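Local coordinates for cystathionine gamma-synthase (Xanthomonas oryzae pv. oryzae KACC 10331, PDB 6LD9), which probably catalyses the pyridoxal-phosphate-dependent synthesis of cystathionine in methionine biosynthesis, and is seen here with cystathionine joined to its cofactor, at residues C[158-163]-C[368-373]; C[151-156]-C[180-185]; C[205-210]-C[219-224]; C[89-94]-C[117-122]. The protein carries 2 engineered substitutions. All coordinates share one frame; numbering follows the deposited sequence.

Contact 1: C[158-163]-C[368-373]; sequences SNPLLR and DGLLRL. With E9U ((2~{S})-4-[(2~{R})-2-azanyl-3-oxidanyl-3-oxidanylidene-propyl]sulfanyl-2-[(~{E})-[2-methyl-3-oxidanyl-5-(phosphonooxymethyl)pyridin-4-yl]methylideneamino]butanoic acid), chain G.
Pro160 and Arg372 mark the closest approach of the two backbones, their CA atoms 6.7 Å apart, so the union of loop 158-163 with segment 368-373, which enters strand 370-374, rests on side chains. The peptide bond before Pro160 is cis and folds the loop sharply; backbone bonds from Leu162 N to Ser158 O and from Ser158 N to Arg163 O hold the loop closed. Leu370 and Arg372, two residues apart on the strand, both direct their side chains at this loop. The first has an apolar task: its CD2 rests against Pro160 CG at 3.5 Å and meets Leu161 CD2 at 4.0 Å. The second runs its aliphatic part over the proline, with Arg372 CD 3.8 Å from Pro160 CB, then bends at chi3 (69°), which turns the guanidinium to the bound adduct. There the grip is two-pronged and nearly straight: Arg372 NH1 donates to E9U O over 2.9 Å (168°), while NH2 reaches OT, the other oxygen of the same carboxylate. Asn159 lies at the guanidinium edge, its amide plane 42° from that of the arginine. An arginine held in this way, paired with the carboxylate of the amino acid carried by the cofactor, is the characteristic carboxylate-binding site of fold-type I pyridoxal phosphate enzymes.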
# COMPACT_ATOMS: atom_id res chain seq x y z
N SER C 158 3.01 -31.41 -13.32
CA SER C 158 3.88 -30.66 -14.24
C SER C 158 3.04 -29.60 -15.02
O SER C 158 1.86 -29.78 -15.24
CB SER C 158 4.63 -31.62 -15.14
OG SER C 158 3.82 -32.22 -16.18
N ASN C 159 3.68 -28.52 -15.43
CA ASN C 159 3.07 -27.38 -16.15
C ASN C 159 3.53 -27.50 -17.58
O ASN C 159 4.70 -27.23 -17.80
CB ASN C 159 3.55 -26.10 -15.48
CG ASN C 159 3.13 -24.82 -16.17
OD1 ASN C 159 3.54 -23.74 -15.67
ND2 ASN C 159 2.30 -24.90 -17.22
N PRO C 160 2.68 -27.71 -18.61
CA PRO C 160 1.22 -27.70 -18.49
C PRO C 160 0.46 -28.99 -18.83
O PRO C 160 -0.74 -28.93 -18.97
CB PRO C 160 0.94 -26.76 -19.66
CG PRO C 160 1.80 -27.39 -20.78
CD PRO C 160 3.08 -27.75 -20.03
N LEU C 161 1.13 -30.13 -18.88
CA LEU C 161 0.47 -31.43 -19.19
C LEU C 161 0.02 -32.24 -17.96
O LEU C 161 -0.56 -33.31 -18.14
CB LEU C 161 1.47 -32.19 -20.04
CG LEU C 161 1.52 -31.64 -21.45
CD1 LEU C 161 2.83 -32.04 -22.11
CD2 LEU C 161 0.30 -32.10 -22.26
N LEU C 162 0.21 -31.73 -16.75
CA LEU C 162 -0.25 -32.32 -15.47
C LEU C 162 0.28 -33.77 -15.31
O LEU C 162 -0.47 -34.62 -14.88
CB LEU C 162 -1.78 -32.25 -15.44
CG LEU C 162 -2.43 -30.90 -15.21
CD1 LEU C 162 -1.94 -30.25 -13.96
CD2 LEU C 162 -2.22 -29.96 -16.36
N ARG C 163 1.51 -34.06 -15.72
CA ARG C 163 2.14 -35.39 -15.48
C ARG C 163 2.45 -35.49 -13.99
O ARG C 163 2.82 -34.52 -13.39
CB ARG C 163 3.31 -35.62 -16.46
CG ARG C 163 2.77 -35.92 -17.87
CD ARG C 163 3.59 -36.85 -18.81
NE ARG C 163 4.57 -35.89 -19.27
CZ ARG C 163 4.65 -35.32 -20.47
NH1 ARG C 163 3.96 -35.70 -21.51
NH2 ARG C 163 5.51 -34.33 -20.62
N ASP C 368 1.57 -27.51 -30.29
CA ASP C 368 1.16 -26.15 -30.74
C ASP C 368 -0.36 -25.96 -30.62
O ASP C 368 -0.79 -24.80 -30.80
CB ASP C 368 1.67 -25.89 -32.18
CG ASP C 368 3.19 -25.66 -32.36
OD1 ASP C 368 4.03 -25.72 -31.36
OD2 ASP C 368 3.56 -25.44 -33.54
N GLY C 369 -1.18 -26.99 -30.36
CA GLY C 369 -2.65 -26.80 -30.21
C GLY C 369 -3.11 -26.86 -28.74
O GLY C 369 -4.30 -26.95 -28.46
N LEU C 370 -2.18 -26.92 -27.80
CA LEU C 370 -2.56 -27.09 -26.37
C LEU C 370 -3.03 -25.73 -25.80
O LEU C 370 -2.32 -24.68 -25.97
CB LEU C 370 -1.37 -27.70 -25.61
CG LEU C 370 -1.65 -28.16 -24.18
CD1 LEU C 370 -2.47 -29.43 -24.18
CD2 LEU C 370 -0.35 -28.31 -23.36
N LEU C 371 -4.22 -25.78 -25.17
CA LEU C 371 -4.82 -24.74 -24.29
C LEU C 371 -4.81 -25.22 -22.83
O LEU C 371 -5.07 -26.40 -22.59
CB LEU C 371 -6.23 -24.49 -24.78
CG LEU C 371 -6.29 -23.91 -26.19
CD1 LEU C 371 -7.74 -23.68 -26.59
CD2 LEU C 371 -5.49 -22.62 -26.23
N ARG C 372 -4.44 -24.33 -21.92
CA ARG C 372 -4.30 -24.53 -20.48
C ARG C 372 -5.34 -23.65 -19.77
O ARG C 372 -5.33 -22.44 -19.94
CB ARG C 372 -2.89 -24.14 -20.08
CG ARG C 372 -2.52 -24.62 -18.69
CD ARG C 372 -1.24 -24.07 -18.15
NE ARG C 372 -1.36 -22.66 -17.89
CZ ARG C 372 -0.35 -21.89 -17.48
NH1 ARG C 372 0.85 -22.40 -17.30
NH2 ARG C 372 -0.54 -20.61 -17.23
N LEU C 373 -6.18 -24.23 -18.91
CA LEU C 373 -7.14 -23.48 -18.08
C LEU C 373 -6.63 -23.42 -16.66
O LEU C 373 -6.16 -24.42 -16.16
CB LEU C 373 -8.49 -24.18 -18.11
CG LEU C 373 -9.02 -24.39 -19.51
CD1 LEU C 373 -10.28 -25.18 -19.42
CD2 LEU C 373 -9.25 -23.06 -20.21
N1 E9U G . 7.32 -22.69 -10.96
C2 E9U G . 6.20 -22.98 -11.70
C3 E9U G . 5.51 -21.97 -12.51
N E9U G . 4.40 -19.90 -14.11
CA E9U G . 3.65 -18.88 -14.89
C E9U G . 2.70 -19.64 -15.77
O E9U G . 3.00 -20.85 -16.08
CB E9U G . 4.67 -18.02 -15.64
CG E9U G . 4.13 -17.26 -16.78
SD E9U G . 5.28 -17.08 -18.11
CE E9U G . 6.42 -15.73 -17.84
CZ E9U G . 7.11 -14.72 -18.80
CH E9U G . 8.57 -15.02 -18.84
NH E9U G . 6.54 -14.29 -20.08
C2A E9U G . 5.62 -24.38 -11.67
C4 E9U G . 6.06 -20.63 -12.52
C4A E9U G . 5.40 -19.61 -13.35
C5 E9U G . 7.25 -20.42 -11.67
C5A E9U G . 7.91 -19.10 -11.54
C6 E9U G . 7.81 -21.48 -10.92
O1P E9U G . 6.55 -16.27 -12.11
O2P E9U G . 6.58 -16.19 -9.58
O3 E9U G . 4.46 -22.27 -13.25
O3P E9U G . 8.72 -16.21 -10.80
O4P E9U G . 7.25 -18.27 -10.58
OT E9U G . 1.68 -19.04 -16.24
OX1 E9U G . 9.26 -14.82 -19.81
OX2 E9U G . 9.12 -15.44 -17.83
P E9U G . 7.27 -16.63 -10.82

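Contact 2: C[151-156]-C[180-185]; sequences LVLIET and LTVVDN. With E9U ((2~{S})-4-[(2~{R})-2-azanyl-3-oxidanyl-3-oxidanylidene-propyl]sulfanyl-2-[(~{E})-[2-methyl-3-oxidanyl-5-(phosphonooxymethyl)pyridin-4-yl]methylideneamino]butanoic acid), chain G.
Glu155 and Asp184, a cross-strand pair, both hold CG anti to the backbone N (chi1 -179° and -174°), and the two acidic side chains consequently run side by side toward the cofactor. Asp184 OD2 comes within 2.6 Å of E9U N1, the pyridine nitrogen, a proximity that would favour a protonated ring. The carboxyl of Glu155 also lies near the ring's methyl group, its CD 3.9 Å from E9U C2A. Between the acids the separation from Glu155 OE2 to Asp184 OD2 is 4.2 Å, and one water bridges the pair by donating to each of these oxygens. Further partners steady them: Tyr112 N and Asn159 N bind Glu155, and Thr186 OG1 binds Asp184 OD1. Behind this polar end the same face turns apolar. Val182 puts CG1 between its backbone N and carbonyl carbon (chi1 59°), from where that methyl touches Leu153 CD1 at 3.7 Å and Leu151 CD1 at 4.0 Å. Four backbone bonds tie the parallel strands in register, among them Val152 N to Leu180 O at 2.9 Å and Asp184 N to Ile154 O at 2.8 Å. The strands belong to a beta-alpha-beta unit whose helix 167-176 packs on Ile154 and Thr181, whereas helix 87-98 meets Leu151 and Leu180; strand 202-206 flanks 180-184, and the strand carrying Val106 borders 151-155.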
# COMPACT_ATOMS: atom_id res chain seq x y z
N LEU C 151 21.66 -32.84 -6.75
CA LEU C 151 20.31 -32.29 -6.58
C LEU C 151 19.41 -32.80 -7.69
O LEU C 151 19.81 -32.74 -8.86
CB LEU C 151 20.36 -30.74 -6.57
CG LEU C 151 19.01 -30.07 -6.30
CD1 LEU C 151 18.50 -30.45 -4.93
CD2 LEU C 151 19.08 -28.58 -6.39
N VAL C 152 18.23 -33.28 -7.31
CA VAL C 152 17.10 -33.57 -8.21
C VAL C 152 15.96 -32.61 -7.88
O VAL C 152 15.54 -32.51 -6.65
CB VAL C 152 16.63 -35.03 -8.01
CG1 VAL C 152 15.56 -35.43 -9.00
CG2 VAL C 152 17.80 -35.99 -8.12
N LEU C 153 15.40 -32.05 -8.94
CA LEU C 153 14.18 -31.25 -8.92
C LEU C 153 13.03 -32.01 -9.57
O LEU C 153 13.15 -32.49 -10.70
CB LEU C 153 14.43 -29.94 -9.68
CG LEU C 153 13.28 -28.92 -9.63
CD1 LEU C 153 13.81 -27.54 -9.28
CD2 LEU C 153 12.60 -28.81 -10.95
N ILE C 154 11.91 -31.99 -8.86
CA ILE C 154 10.60 -32.54 -9.27
C ILE C 154 9.58 -31.40 -9.36
O ILE C 154 9.46 -30.62 -8.42
CB ILE C 154 10.20 -33.56 -8.18
CG1 ILE C 154 11.20 -34.69 -8.06
CG2 ILE C 154 8.80 -34.07 -8.41
CD1 ILE C 154 11.04 -35.49 -6.81
N GLU C 155 8.81 -31.35 -10.43
CA GLU C 155 7.69 -30.43 -10.59
C GLU C 155 6.46 -31.29 -10.84
O GLU C 155 6.31 -31.82 -11.96
CB GLU C 155 8.04 -29.45 -11.70
CG GLU C 155 6.94 -28.42 -11.92
CD GLU C 155 7.02 -27.64 -13.22
OE1 GLU C 155 6.02 -27.71 -14.00
OE2 GLU C 155 8.07 -26.91 -13.46
N THR C 156 5.69 -31.57 -9.79
CA THR C 156 4.48 -32.44 -9.89
C THR C 156 3.31 -31.73 -9.20
O THR C 156 3.44 -31.25 -8.08
CB THR C 156 4.70 -33.88 -9.36
OG1 THR C 156 3.52 -34.65 -9.60
CG2 THR C 156 5.05 -33.89 -7.89
N LEU C 180 20.28 -34.58 -2.79
CA LEU C 180 19.18 -33.74 -2.26
C LEU C 180 18.04 -33.71 -3.30
O LEU C 180 18.29 -33.87 -4.51
CB LEU C 180 19.69 -32.33 -1.94
CG LEU C 180 20.84 -32.30 -0.93
CD1 LEU C 180 21.59 -30.97 -1.02
CD2 LEU C 180 20.36 -32.57 0.49
N THR C 181 16.86 -33.47 -2.78
CA THR C 181 15.60 -33.35 -3.53
C THR C 181 14.97 -32.01 -3.23
O THR C 181 14.83 -31.65 -2.02
CB THR C 181 14.60 -34.44 -3.12
OG1 THR C 181 15.03 -35.03 -1.87
CG2 THR C 181 14.56 -35.50 -4.19
N VAL C 182 14.51 -31.37 -4.30
CA VAL C 182 13.67 -30.17 -4.17
C VAL C 182 12.42 -30.36 -5.02
O VAL C 182 12.54 -30.89 -6.17
CB VAL C 182 14.46 -28.92 -4.58
CG1 VAL C 182 14.99 -28.95 -6.02
CG2 VAL C 182 13.59 -27.69 -4.34
N VAL C 183 11.26 -30.00 -4.47
CA VAL C 183 9.97 -30.15 -5.21
C VAL C 183 9.33 -28.79 -5.44
O VAL C 183 9.14 -28.10 -4.46
CB VAL C 183 8.99 -31.08 -4.47
CG1 VAL C 183 7.71 -31.29 -5.28
CG2 VAL C 183 9.67 -32.39 -4.18
N ASP C 184 9.03 -28.47 -6.69
CA ASP C 184 8.25 -27.28 -7.07
C ASP C 184 6.78 -27.63 -6.88
O ASP C 184 6.27 -28.38 -7.66
CB ASP C 184 8.57 -26.78 -8.48
CG ASP C 184 7.89 -25.45 -8.83
OD1 ASP C 184 6.87 -25.10 -8.16
OD2 ASP C 184 8.33 -24.78 -9.81
N ASN C 185 6.15 -27.08 -5.88
CA ASN C 185 4.79 -27.49 -5.43
C ASN C 185 3.81 -26.37 -5.73
O ASN C 185 2.78 -26.26 -5.06
CB ASN C 185 4.85 -27.85 -3.93
CG ASN C 185 3.58 -28.46 -3.38
OD1 ASN C 185 3.23 -28.24 -2.20
ND2 ASN C 185 2.94 -29.24 -4.21
N1 E9U G . 7.32 -22.69 -10.96
C2 E9U G . 6.20 -22.98 -11.70
C3 E9U G . 5.51 -21.97 -12.51
N E9U G . 4.40 -19.90 -14.11
CA E9U G . 3.65 -18.88 -14.89
C E9U G . 2.70 -19.64 -15.77
O E9U G . 3.00 -20.85 -16.08
CB E9U G . 4.67 -18.02 -15.64
CG E9U G . 4.13 -17.26 -16.78
SD E9U G . 5.28 -17.08 -18.11
CE E9U G . 6.42 -15.73 -17.84
CZ E9U G . 7.11 -14.72 -18.80
CH E9U G . 8.57 -15.02 -18.84
NH E9U G . 6.54 -14.29 -20.08
C2A E9U G . 5.62 -24.38 -11.67
C4 E9U G . 6.06 -20.63 -12.52
C4A E9U G . 5.40 -19.61 -13.35
C5 E9U G . 7.25 -20.42 -11.67
C5A E9U G . 7.91 -19.10 -11.54
C6 E9U G . 7.81 -21.48 -10.92
O1P E9U G . 6.55 -16.27 -12.11
O2P E9U G . 6.58 -16.19 -9.58
O3 E9U G . 4.46 -22.27 -13.25
O3P E9U G . 8.72 -16.21 -10.80
O4P E9U G . 7.25 -18.27 -10.58
OT E9U G . 1.68 -19.04 -16.24
OX1 E9U G . 9.26 -14.82 -19.81
OX2 E9U G . 9.12 -15.44 -17.83
P E9U G . 7.27 -16.63 -10.82
O HOH W 1 9.94 -25.53 -11.78

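Contact 3: C[205-210]-C[219-224]; sequences HSTTKY and GGAVVA. With E9U ((2~{S})-4-[(2~{R})-2-azanyl-3-oxidanyl-3-oxidanylidene-propyl]sulfanyl-2-[(~{E})-[2-methyl-3-oxidanyl-5-(phosphonooxymethyl)pyridin-4-yl]methylideneamino]butanoic acid), chain G.
His205 and Ala221 form a regular antiparallel hydrogen-bonded pair, each donating its N to the other's O over 3.0 Å. The next pair, Ser206 with Gly220, is non-hydrogen-bonded, and Gly220 CA comes within 3.1 Å of His205 O. Thr207 N then reaches Gly219 O through a weak, bent bond (122°), while Thr207 CG2 packs on Ala221 CB at 4.0 Å. Thr208 OG1 accepts from Gly219 N at 3.0 Å and donates to the phosphate oxygen E9U O2P at 2.8 Å; Ser206 OG gives O2P a second bond of 2.7 Å, so this close part doubles as a phosphate-binding cup. The loose part lies where the segments diverge, at Val222 to Ala224 and at Lys209 and Tyr210, yet these ends are buried by other elements rather than solvent-facing. Strand 220-224 lies between 202-206 and 80-84 in the large sheet; Leu72 of helix 63-76 covers Thr207 and Ala221, and Leu233 of helix 227-240 meets Val222.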
# COMPACT_ATOMS: atom_id res chain seq x y z
N HIS C 205 7.84 -22.67 -4.02
CA HIS C 205 6.56 -22.18 -4.57
C HIS C 205 6.79 -20.87 -5.32
O HIS C 205 7.55 -20.01 -4.83
CB HIS C 205 5.62 -21.84 -3.40
CG HIS C 205 5.08 -23.02 -2.69
ND1 HIS C 205 4.03 -23.77 -3.21
CD2 HIS C 205 5.39 -23.53 -1.46
CE1 HIS C 205 3.73 -24.73 -2.34
NE2 HIS C 205 4.61 -24.63 -1.26
N SER C 206 6.08 -20.67 -6.41
CA SER C 206 5.71 -19.30 -6.83
C SER C 206 4.51 -18.92 -5.98
O SER C 206 3.49 -19.55 -6.19
CB SER C 206 5.39 -19.23 -8.28
OG SER C 206 4.79 -18.01 -8.63
N THR C 207 4.65 -18.05 -5.00
CA THR C 207 3.49 -17.55 -4.21
C THR C 207 2.58 -16.69 -5.08
O THR C 207 1.48 -16.33 -4.63
CB THR C 207 3.95 -16.75 -3.01
OG1 THR C 207 4.74 -15.67 -3.52
CG2 THR C 207 4.69 -17.64 -2.04
N THR C 208 3.05 -16.35 -6.28
CA THR C 208 2.28 -15.57 -7.29
C THR C 208 0.95 -16.29 -7.59
O THR C 208 -0.04 -15.64 -7.97
CB THR C 208 3.15 -15.44 -8.54
OG1 THR C 208 4.47 -15.00 -8.20
CG2 THR C 208 2.54 -14.51 -9.55
N LYS C 209 0.91 -17.61 -7.41
CA LYS C 209 -0.17 -18.46 -7.92
C LYS C 209 -1.19 -18.62 -6.76
O LYS C 209 -1.75 -17.57 -6.30
CB LYS C 209 0.50 -19.67 -8.58
CG LYS C 209 1.58 -19.40 -9.67
CD LYS C 209 1.30 -18.13 -10.46
CE LYS C 209 2.04 -17.75 -11.75
NZ LYS C 209 3.40 -18.29 -11.77
N TYR C 210 -1.53 -19.83 -6.34
CA TYR C 210 -2.61 -20.04 -5.33
C TYR C 210 -2.35 -19.42 -3.96
O TYR C 210 -3.28 -19.02 -3.30
CB TYR C 210 -2.87 -21.52 -5.12
CG TYR C 210 -3.43 -22.18 -6.35
CD1 TYR C 210 -4.76 -22.04 -6.66
CD2 TYR C 210 -2.64 -22.92 -7.19
CE1 TYR C 210 -5.30 -22.62 -7.80
CE2 TYR C 210 -3.17 -23.52 -8.31
CZ TYR C 210 -4.52 -23.41 -8.63
OH TYR C 210 -5.04 -24.01 -9.78
N GLY C 219 6.02 -13.37 -6.26
CA GLY C 219 6.72 -13.84 -5.05
C GLY C 219 7.14 -15.30 -5.14
O GLY C 219 6.54 -16.07 -5.92
N GLY C 220 8.10 -15.70 -4.31
CA GLY C 220 8.50 -17.09 -4.16
C GLY C 220 8.73 -17.41 -2.71
O GLY C 220 8.79 -16.50 -1.92
N ALA C 221 8.79 -18.70 -2.38
CA ALA C 221 9.13 -19.19 -1.04
C ALA C 221 9.88 -20.51 -1.21
O ALA C 221 9.68 -21.23 -2.17
CB ALA C 221 7.88 -19.38 -0.29
N VAL C 222 10.79 -20.77 -0.31
CA VAL C 222 11.48 -22.06 -0.20
C VAL C 222 11.34 -22.44 1.26
O VAL C 222 11.67 -21.62 2.09
CB VAL C 222 12.97 -21.96 -0.54
CG1 VAL C 222 13.55 -23.35 -0.56
CG2 VAL C 222 13.19 -21.32 -1.86
N VAL C 223 10.93 -23.67 1.52
CA VAL C 223 10.90 -24.26 2.88
C VAL C 223 11.84 -25.46 2.87
O VAL C 223 11.70 -26.27 2.00
CB VAL C 223 9.45 -24.62 3.26
CG1 VAL C 223 9.37 -25.41 4.55
CG2 VAL C 223 8.61 -23.36 3.36
N ALA C 224 12.69 -25.58 3.85
CA ALA C 224 13.61 -26.72 4.00
C ALA C 224 13.14 -27.62 5.15
O ALA C 224 12.63 -27.03 6.12
CB ALA C 224 14.99 -26.22 4.29
N1 E9U G . 7.32 -22.69 -10.96
C2 E9U G . 6.20 -22.98 -11.70
C3 E9U G . 5.51 -21.97 -12.51
N E9U G . 4.40 -19.90 -14.11
CA E9U G . 3.65 -18.88 -14.89
C E9U G . 2.70 -19.64 -15.77
O E9U G . 3.00 -20.85 -16.08
CB E9U G . 4.67 -18.02 -15.64
CG E9U G . 4.13 -17.26 -16.78
SD E9U G . 5.28 -17.08 -18.11
CE E9U G . 6.42 -15.73 -17.84
CZ E9U G . 7.11 -14.72 -18.80
CH E9U G . 8.57 -15.02 -18.84
NH E9U G . 6.54 -14.29 -20.08
C2A E9U G . 5.62 -24.38 -11.67
C4 E9U G . 6.06 -20.63 -12.52
C4A E9U G . 5.40 -19.61 -13.35
C5 E9U G . 7.25 -20.42 -11.67
C5A E9U G . 7.91 -19.10 -11.54
C6 E9U G . 7.81 -21.48 -10.92
O1P E9U G . 6.55 -16.27 -12.11
O2P E9U G . 6.58 -16.19 -9.58
O3 E9U G . 4.46 -22.27 -13.25
O3P E9U G . 8.72 -16.21 -10.80
O4P E9U G . 7.25 -18.27 -10.58
OT E9U G . 1.68 -19.04 -16.24
OX1 E9U G . 9.26 -14.82 -19.81
OX2 E9U G . 9.12 -15.44 -17.83
P E9U G . 7.27 -16.63 -10.82

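Contact 4: C[89-94]-C[117-122]; sequences GAINLV and RLFNAL. With E9U ((2~{S})-4-[(2~{R})-2-azanyl-3-oxidanyl-3-oxidanylidene-propyl]sulfanyl-2-[(~{E})-[2-methyl-3-oxidanyl-5-(phosphonooxymethyl)pyridin-4-yl]methylideneamino]butanoic acid), chain G.
Ile91 and Leu118 lie alongside one another, running opposite ways, and bridge two helix segments whose axes come no closer than 11.4 Å and cross at -38°. One methyl does most of the work: Ile91 CG2, set anti to its own backbone nitrogen while CG1 lies beside that nitrogen, meets Leu118 CD2 at 3.9 Å and Phe119 CE1 at 4.0 Å. Leu118 extends CG away from its backbone N (chi1 -178°), which carries the CD2 methyl across the gap. The side chain of Phe119 runs roughly perpendicular to that of Ile91, and the methyl approaches the ring obliquely. Arg117, the residue before Leu118, turns elsewhere; bent at chi3 (57°), it donates from NH1 to E9U OX1 and from NH2 to E9U OX2, both at 2.9 Å, gripping the distal carboxylate of cystathionine. No hydrogen bond joins the two helix segments. The chemistry therefore implies a division of labour, in which undirected apolar contacts join the helix segments while paired, directional bonds hold the ligand carboxylate.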
# COMPACT_ATOMS: atom_id res chain seq x y z
N GLY C 89 13.05 -16.55 -8.54
CA GLY C 89 14.09 -16.20 -7.56
C GLY C 89 14.25 -17.27 -6.51
O GLY C 89 15.34 -17.40 -6.00
N ALA C 90 13.18 -17.96 -6.12
CA ALA C 90 13.28 -19.12 -5.20
C ALA C 90 14.13 -20.25 -5.81
O ALA C 90 14.95 -20.91 -5.12
CB ALA C 90 11.89 -19.54 -4.91
N ILE C 91 13.93 -20.50 -7.08
CA ILE C 91 14.69 -21.56 -7.77
C ILE C 91 16.14 -21.11 -7.82
O ILE C 91 17.02 -21.89 -7.46
CB ILE C 91 14.07 -21.80 -9.15
CG1 ILE C 91 12.73 -22.47 -8.95
CG2 ILE C 91 14.93 -22.62 -10.08
CD1 ILE C 91 12.00 -22.51 -10.23
N ASN C 92 16.36 -19.85 -8.16
CA ASN C 92 17.71 -19.29 -8.17
C ASN C 92 18.33 -19.44 -6.78
O ASN C 92 19.53 -19.86 -6.64
CB ASN C 92 17.65 -17.82 -8.56
CG ASN C 92 19.04 -17.33 -8.86
OD1 ASN C 92 19.87 -18.08 -9.38
ND2 ASN C 92 19.29 -16.09 -8.53
N LEU C 93 17.58 -19.12 -5.75
CA LEU C 93 18.18 -19.25 -4.42
C LEU C 93 18.67 -20.71 -4.20
O LEU C 93 19.76 -20.91 -3.65
CB LEU C 93 17.13 -18.84 -3.39
CG LEU C 93 17.52 -19.04 -1.95
CD1 LEU C 93 18.78 -18.25 -1.71
CD2 LEU C 93 16.41 -18.61 -1.00
N VAL C 94 17.87 -21.70 -4.53
CA VAL C 94 18.21 -23.12 -4.27
C VAL C 94 19.47 -23.48 -5.08
O VAL C 94 20.43 -23.97 -4.47
CB VAL C 94 17.03 -24.04 -4.61
CG1 VAL C 94 17.41 -25.51 -4.55
CG2 VAL C 94 15.91 -23.76 -3.66
N ARG C 117 14.54 -22.29 -18.97
CA ARG C 117 15.37 -21.15 -19.45
C ARG C 117 16.56 -20.99 -18.52
O ARG C 117 17.70 -20.93 -18.99
CB ARG C 117 14.54 -19.88 -19.55
CG ARG C 117 15.31 -18.61 -19.89
CD ARG C 117 14.34 -17.43 -20.12
NE ARG C 117 13.52 -17.28 -18.91
CZ ARG C 117 12.29 -16.84 -18.82
NH1 ARG C 117 11.61 -16.44 -19.86
NH2 ARG C 117 11.72 -16.79 -17.65
N LEU C 118 16.30 -20.98 -17.22
CA LEU C 118 17.32 -20.72 -16.19
C LEU C 118 18.29 -21.90 -16.11
O LEU C 118 19.48 -21.64 -15.99
CB LEU C 118 16.62 -20.49 -14.84
CG LEU C 118 17.62 -20.17 -13.73
CD1 LEU C 118 18.30 -18.82 -13.98
CD2 LEU C 118 16.98 -20.18 -12.38
N PHE C 119 17.80 -23.14 -16.04
CA PHE C 119 18.66 -24.35 -16.03
C PHE C 119 19.59 -24.28 -17.25
O PHE C 119 20.78 -24.43 -17.04
CB PHE C 119 17.86 -25.65 -16.01
CG PHE C 119 16.85 -25.80 -14.89
CD1 PHE C 119 17.12 -25.32 -13.62
CD2 PHE C 119 15.62 -26.39 -15.14
CE1 PHE C 119 16.20 -25.42 -12.60
CE2 PHE C 119 14.69 -26.50 -14.12
CZ PHE C 119 14.99 -26.02 -12.85
N ASN C 120 19.08 -23.97 -18.44
CA ASN C 120 19.89 -24.08 -19.70
C ASN C 120 20.90 -22.94 -19.73
O ASN C 120 22.05 -23.23 -20.04
CB ASN C 120 19.06 -24.36 -20.97
CG ASN C 120 18.52 -25.81 -20.93
OD1 ASN C 120 17.47 -26.17 -20.30
ND2 ASN C 120 19.29 -26.70 -21.53
N ALA C 121 20.53 -21.74 -19.24
CA ALA C 121 21.39 -20.54 -19.24
C ALA C 121 22.53 -20.75 -18.26
O ALA C 121 23.68 -20.37 -18.61
CB ALA C 121 20.59 -19.32 -18.89
N LEU C 122 22.25 -21.30 -17.07
CA LEU C 122 23.31 -21.37 -16.04
C LEU C 122 24.21 -22.57 -16.35
O LEU C 122 25.45 -22.52 -16.04
CB LEU C 122 22.65 -21.49 -14.68
CG LEU C 122 21.93 -20.24 -14.12
CD1 LEU C 122 21.44 -20.53 -12.71
CD2 LEU C 122 22.85 -19.01 -14.07
N1 E9U G . 7.32 -22.69 -10.96
C2 E9U G . 6.20 -22.98 -11.70
C3 E9U G . 5.51 -21.97 -12.51
N E9U G . 4.40 -19.90 -14.11
CA E9U G . 3.65 -18.88 -14.89
C E9U G . 2.70 -19.64 -15.77
O E9U G . 3.00 -20.85 -16.08
CB E9U G . 4.67 -18.02 -15.64
CG E9U G . 4.13 -17.26 -16.78
SD E9U G . 5.28 -17.08 -18.11
CE E9U G . 6.42 -15.73 -17.84
CZ E9U G . 7.11 -14.72 -18.80
CH E9U G . 8.57 -15.02 -18.84
NH E9U G . 6.54 -14.29 -20.08
C2A E9U G . 5.62 -24.38 -11.67
C4 E9U G . 6.06 -20.63 -12.52
C4A E9U G . 5.40 -19.61 -13.35
C5 E9U G . 7.25 -20.42 -11.67
C5A E9U G . 7.91 -19.10 -11.54
C6 E9U G . 7.81 -21.48 -10.92
O1P E9U G . 6.55 -16.27 -12.11
O2P E9U G . 6.58 -16.19 -9.58
O3 E9U G . 4.46 -22.27 -13.25
O3P E9U G . 8.72 -16.21 -10.80
O4P E9U G . 7.25 -18.27 -10.58
OT E9U G . 1.68 -19.04 -16.24
OX1 E9U G . 9.26 -14.82 -19.81
OX2 E9U G . 9.12 -15.44 -17.83
P E9U G . 7.27 -16.63 -10.82

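Overall arrangement
All four contacts are buried and all surround the same cofactor adduct, yet their means differ in part. Contacts 2 and 3 lie in one seven-stranded sheet, where strands 180-184 and 202-206 are neighbours; backbone bonds hold both, parallel in the former and antiparallel in the latter. Contact 4 is helix packing on that sheet: Val94 and Phe119 meet contact 2, and Ala90 meets contact 3. Contact 1 joins a loop following strand 151-155 to the smaller, five-stranded sheet, and has neither cross-segment backbone pairing nor a partner in another chain. Contacts 3 and 4, by contrast, reach the second subunit. Carboxylates are bound at contacts 1 and 4, phosphate at contact 3, while contact 2 faces the pyridine ring.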